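Local coordinates for putative nucleoprotein (Infectious salmon anemia virus, PDB 4EWC) that encapsidates the negative-strand viral RNA, shielding it from nucleases and forming the ribonucleoprotein that serves as template for transcription and replication, at residues S456-Y470 and A580-D592. Numbering follows the deposited sequence.
Sequences SADIIENAVPGSERY and AIVISGVGLFSID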
loop_
_atom_site.group_PDB
_atom_site.type_symbol
_atom_site.label_atom_id
_atom_site.label_comp_id
_atom_site.label_asym_id
_atom_site.label_seq_id
_atom_site.Cartn_x
_atom_site.Cartn_y
_atom_site.Cartn_z
ATOM N N SER A 456 0.426 9.920 -3.377
ATOM C CA SER A 456 0.484 8.521 -2.997
ATOM C C SER A 456 -0.613 8.166 -1.990
ATOM O O SER A 456 -0.868 8.919 -1.036
ATOM C CB SER A 456 1.862 8.207 -2.389
ATOM O OG SER A 456 1.818 7.038 -1.588
ATOM N N ALA A 457 -1.269 7.031 -2.215
ATOM C CA ALA A 457 -2.289 6.543 -1.291
ATOM C C ALA A 457 -1.694 6.188 0.070
ATOM O O ALA A 457 -2.313 6.456 1.098
ATOM C CB ALA A 457 -3.021 5.340 -1.878
ATOM N N ASP A 458 -0.509 5.579 0.067
ATOM C CA ASP A 458 0.182 5.264 1.311
ATOM C C ASP A 458 0.336 6.520 2.154
ATOM O O ASP A 458 0.103 6.501 3.363
ATOM C CB ASP A 458 1.556 4.688 1.045
ATOM C CG ASP A 458 1.505 3.363 0.319
ATOM O OD1 ASP A 458 1.179 2.358 0.989
ATOM O OD2 ASP A 458 1.815 3.324 -0.908
ATOM N N ILE A 459 0.729 7.610 1.500
ATOM C CA ILE A 459 0.924 8.872 2.177
ATOM C C ILE A 459 -0.383 9.376 2.767
ATOM O O ILE A 459 -0.448 9.682 3.970
ATOM C CB ILE A 459 1.539 9.954 1.270
ATOM C CG1 ILE A 459 2.905 9.520 0.768
ATOM C CG2 ILE A 459 1.671 11.294 2.027
ATOM C CD1 ILE A 459 3.585 10.562 -0.116
ATOM N N ILE A 460 -1.403 9.477 1.911
ATOM C CA ILE A 460 -2.770 9.806 2.329
ATOM C C ILE A 460 -3.179 9.004 3.557
ATOM O O ILE A 460 -3.637 9.564 4.548
ATOM C CB ILE A 460 -3.806 9.474 1.236
ATOM C CG1 ILE A 460 -3.623 10.382 0.016
ATOM C CG2 ILE A 460 -5.193 9.600 1.792
ATOM C CD1 ILE A 460 -3.955 11.819 0.286
ATOM N N GLU A 461 -3.011 7.689 3.491
ATOM C CA GLU A 461 -3.427 6.845 4.602
ATOM C C GLU A 461 -2.673 7.186 5.887
ATOM O O GLU A 461 -3.266 7.279 6.958
ATOM C CB GLU A 461 -3.271 5.368 4.281
ATOM C CG GLU A 461 -3.847 4.468 5.340
ATOM C CD GLU A 461 -5.287 4.111 5.038
ATOM O OE1 GLU A 461 -5.592 3.885 3.836
ATOM O OE2 GLU A 461 -6.108 4.055 5.995
ATOM N N ASN A 462 -1.363 7.371 5.795
ATOM C CA ASN A 462 -0.625 7.773 6.993
ATOM C C ASN A 462 -0.874 9.223 7.437
ATOM O O ASN A 462 -0.699 9.551 8.608
ATOM C CB ASN A 462 0.867 7.520 6.829
ATOM C CG ASN A 462 1.198 6.055 6.850
ATOM O OD1 ASN A 462 1.680 5.525 7.859
ATOM N ND2 ASN A 462 0.930 5.381 5.735
ATOM N N ALA A 463 -1.259 10.084 6.500
ATOM C CA ALA A 463 -1.456 11.484 6.815
ATOM C C ALA A 463 -2.689 11.669 7.703
ATOM O O ALA A 463 -2.618 12.325 8.732
ATOM C CB ALA A 463 -1.559 12.316 5.553
ATOM N N VAL A 464 -3.812 11.090 7.299
ATOM C CA VAL A 464 -5.015 11.117 8.112
ATOM C C VAL A 464 -5.485 9.696 8.279
ATOM O O VAL A 464 -6.189 9.184 7.409
ATOM C CB VAL A 464 -6.149 11.907 7.451
ATOM C CG1 VAL A 464 -7.385 11.898 8.336
ATOM C CG2 VAL A 464 -5.715 13.330 7.170
ATOM N N PRO A 465 -5.098 9.048 9.394
ATOM C CA PRO A 465 -5.387 7.623 9.568
ATOM C C PRO A 465 -6.865 7.360 9.384
ATOM O O PRO A 465 -7.699 8.208 9.745
ATOM C CB PRO A 465 -4.990 7.354 11.017
ATOM C CG PRO A 465 -4.004 8.391 11.327
ATOM C CD PRO A 465 -4.478 9.618 10.598
ATOM N N GLY A 466 -7.187 6.204 8.816
ATOM C CA GLY A 466 -8.572 5.788 8.737
ATOM C C GLY A 466 -9.256 6.291 7.487
ATOM O O GLY A 466 -10.410 5.955 7.234
ATOM N N SER A 467 -8.564 7.103 6.700
ATOM C CA SER A 467 -9.161 7.568 5.464
ATOM C C SER A 467 -9.201 6.425 4.442
ATOM O O SER A 467 -8.449 5.443 4.552
ATOM C CB SER A 467 -8.404 8.774 4.906
ATOM O OG SER A 467 -7.052 8.445 4.683
ATOM N N GLU A 468 -10.085 6.573 3.461
ATOM C CA GLU A 468 -10.273 5.593 2.412
ATOM C C GLU A 468 -9.176 5.703 1.320
ATOM O O GLU A 468 -8.941 6.775 0.767
ATOM C CB GLU A 468 -11.682 5.769 1.825
ATOM C CG GLU A 468 -11.997 4.882 0.652
ATOM C CD GLU A 468 -12.078 3.417 1.035
ATOM O OE1 GLU A 468 -13.032 3.049 1.777
ATOM O OE2 GLU A 468 -11.186 2.636 0.590
ATOM N N ARG A 469 -8.513 4.590 1.025
ATOM C CA ARG A 469 -7.368 4.575 0.122
ATOM C C ARG A 469 -7.755 4.339 -1.354
ATOM O O ARG A 469 -6.960 4.585 -2.280
ATOM C CB ARG A 469 -6.347 3.551 0.628
ATOM C CG ARG A 469 -5.635 2.728 -0.411
ATOM C CD ARG A 469 -4.829 1.592 0.213
ATOM N NE ARG A 469 -3.578 2.027 0.837
ATOM C CZ ARG A 469 -2.378 1.870 0.281
ATOM N NH1 ARG A 469 -2.267 1.294 -0.910
ATOM N NH2 ARG A 469 -1.289 2.277 0.920
ATOM N N TYR A 470 -8.990 3.881 -1.579
ATOM C CA TYR A 470 -9.504 3.716 -2.947
ATOM C C TYR A 470 -10.719 4.587 -3.260
ATOM O O TYR A 470 -11.729 4.546 -2.571
ATOM C CB TYR A 470 -9.803 2.251 -3.280
ATOM C CG TYR A 470 -8.644 1.318 -3.048
ATOM C CD1 TYR A 470 -7.634 1.197 -3.980
ATOM C CD2 TYR A 470 -8.569 0.553 -1.889
ATOM C CE1 TYR A 470 -6.574 0.343 -3.769
ATOM C CE2 TYR A 470 -7.519 -0.303 -1.675
ATOM C CZ TYR A 470 -6.519 -0.400 -2.623
ATOM O OH TYR A 470 -5.466 -1.244 -2.413
ATOM N N ALA A 580 9.265 5.555 9.052
ATOM C CA ALA A 580 9.408 5.243 7.626
ATOM C C ALA A 580 8.211 4.492 7.027
ATOM O O ALA A 580 7.672 3.557 7.638
ATOM C CB ALA A 580 10.686 4.469 7.379
ATOM N N ILE A 581 7.786 4.927 5.840
ATOM C CA ILE A 581 6.858 4.154 5.004
ATOM C C ILE A 581 7.418 4.070 3.597
ATOM O O ILE A 581 8.296 4.853 3.233
ATOM C CB ILE A 581 5.432 4.771 4.920
ATOM C CG1 ILE A 581 5.440 6.084 4.140
ATOM C CG2 ILE A 581 4.813 4.934 6.310
ATOM C CD1 ILE A 581 4.083 6.493 3.626
ATOM N N VAL A 582 6.909 3.120 2.814
ATOM C CA VAL A 582 7.264 2.989 1.397
ATOM C C VAL A 582 6.196 3.601 0.496
ATOM O O VAL A 582 5.014 3.283 0.604
ATOM C CB VAL A 582 7.412 1.501 0.971
ATOM C CG1 VAL A 582 7.370 1.374 -0.552
ATOM C CG2 VAL A 582 8.677 0.893 1.530
ATOM N N ILE A 583 6.602 4.475 -0.408
ATOM C CA ILE A 583 5.665 4.934 -1.430
ATOM C C ILE A 583 5.596 3.844 -2.510
ATOM O O ILE A 583 6.539 3.657 -3.291
ATOM C CB ILE A 583 6.094 6.300 -2.022
ATOM C CG1 ILE A 583 6.259 7.312 -0.901
ATOM C CG2 ILE A 583 5.085 6.816 -3.020
ATOM C CD1 ILE A 583 7.029 8.549 -1.317
ATOM N N SER A 584 4.483 3.118 -2.520
ATOM C CA SER A 584 4.326 1.931 -3.357
ATOM C C SER A 584 4.129 2.249 -4.825
ATOM O O SER A 584 4.522 1.471 -5.694
ATOM C CB SER A 584 3.133 1.092 -2.887
ATOM O OG SER A 584 1.963 1.877 -2.843
ATOM N N GLY A 585 3.507 3.386 -5.091
ATOM C CA GLY A 585 3.152 3.758 -6.438
ATOM C C GLY A 585 1.643 3.690 -6.607
ATOM O O GLY A 585 1.094 4.276 -7.533
ATOM N N VAL A 586 0.966 2.972 -5.717
ATOM C CA VAL A 586 -0.488 2.947 -5.754
ATOM C C VAL A 586 -1.002 4.314 -5.330
ATOM O O VAL A 586 -0.435 4.957 -4.436
ATOM C CB VAL A 586 -1.102 1.851 -4.828
ATOM C CG1 VAL A 586 -2.627 1.948 -4.818
ATOM C CG2 VAL A 586 -0.690 0.489 -5.300
ATOM N N GLY A 587 -2.058 4.778 -5.979
ATOM C CA GLY A 587 -2.675 5.995 -5.537
ATOM C C GLY A 587 -4.165 5.819 -5.428
ATOM O O GLY A 587 -4.712 4.709 -5.506
ATOM N N LEU A 588 -4.824 6.943 -5.205
ATOM C CA LEU A 588 -6.252 7.037 -5.390
ATOM C C LEU A 588 -6.430 6.798 -6.901
ATOM O O LEU A 588 -5.467 6.912 -7.667
ATOM C CB LEU A 588 -6.703 8.434 -4.946
ATOM C CG LEU A 588 -6.908 8.790 -3.448
ATOM C CD1 LEU A 588 -5.866 8.247 -2.504
ATOM C CD2 LEU A 588 -6.981 10.278 -3.261
ATOM N N PHE A 589 -7.618 6.433 -7.355
ATOM C CA PHE A 589 -7.832 6.109 -8.803
ATOM C C PHE A 589 -7.095 4.903 -9.350
ATOM O O PHE A 589 -7.055 4.719 -10.553
ATOM C CB PHE A 589 -7.531 7.282 -9.744
ATOM C CG PHE A 589 -7.902 8.605 -9.184
ATOM C CD1 PHE A 589 -9.235 8.943 -9.006
ATOM C CD2 PHE A 589 -6.921 9.519 -8.822
ATOM C CE1 PHE A 589 -9.591 10.158 -8.473
ATOM C CE2 PHE A 589 -7.263 10.750 -8.296
ATOM C CZ PHE A 589 -8.602 11.070 -8.123
ATOM N N SER A 590 -6.513 4.083 -8.492
ATOM C CA SER A 590 -5.694 2.969 -8.970
ATOM C C SER A 590 -6.577 1.775 -9.330
ATOM O O SER A 590 -6.134 0.830 -9.964
ATOM C CB SER A 590 -4.683 2.555 -7.911
ATOM O OG SER A 590 -5.356 1.857 -6.868
ATOM N N ILE A 591 -7.825 1.831 -8.871
ATOM C CA ILE A 591 -8.876 0.914 -9.288
ATOM C C ILE A 591 -9.933 1.705 -10.069
ATOM O O ILE A 591 -10.475 2.696 -9.566
ATOM C CB ILE A 591 -9.557 0.251 -8.077
ATOM C CG1 ILE A 591 -8.587 -0.660 -7.313
ATOM C CG2 ILE A 591 -10.777 -0.518 -8.533
ATOM C CD1 ILE A 591 -9.210 -1.342 -6.098
ATOM N N ASP A 592 -10.208 1.272 -11.297
ATOM C CA ASP A 592 -11.189 1.926 -12.176
ATOM C C ASP A 592 -12.379 1.011 -12.459
ATOM O O ASP A 592 -12.194 -0.184 -12.710
ATOM C CB ASP A 592 -10.539 2.319 -13.504
#
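D458, on the first turn of helix 457-463, holds the ST turn at S584 that follows the β-hairpin of strands 568-574 and 577-583, within the orthomyxovirus nucleoprotein C-terminal region. Its carboxylate is shared: OD2 accepts from S584 N (3.1 Å), which reaches it from above the carboxylate plane, while OD1 forms a salt bridge with R469 NH2. The S584 hydroxyl is modelled implausibly close to OD2, a doubtful spacing; S584 OG also accepts from V586 N, which completes the turn. The same V586 bonds back to the helix start through its carbonyl, A457 N donating to V586 O (3.2 Å, N-H...O 165°). N462 ND2 donates a hydrogen bond to D458 O.

Apolar contacts flank this polar centre. The I581 and N462 side chains slide past each other in opposite directions; chi1 of 69° sets I581 CG2 anti to the carbonyl carbon, where it meets N462 OD1 at 3.5 Å. I583 packs against S456 and I459, and the L588 and I460 side chains cross at about a right angle, meeting through CD1 and CG1.

The second subunit lies close by: Y470 OH hydrogen-bonds to V582 N of that neighbouring chain. Within its own chain, the Y470 ring has S590 OG at its edge and I591 CD1 over one face, 4.1 Å from the ring centroid in a CH-pi contact.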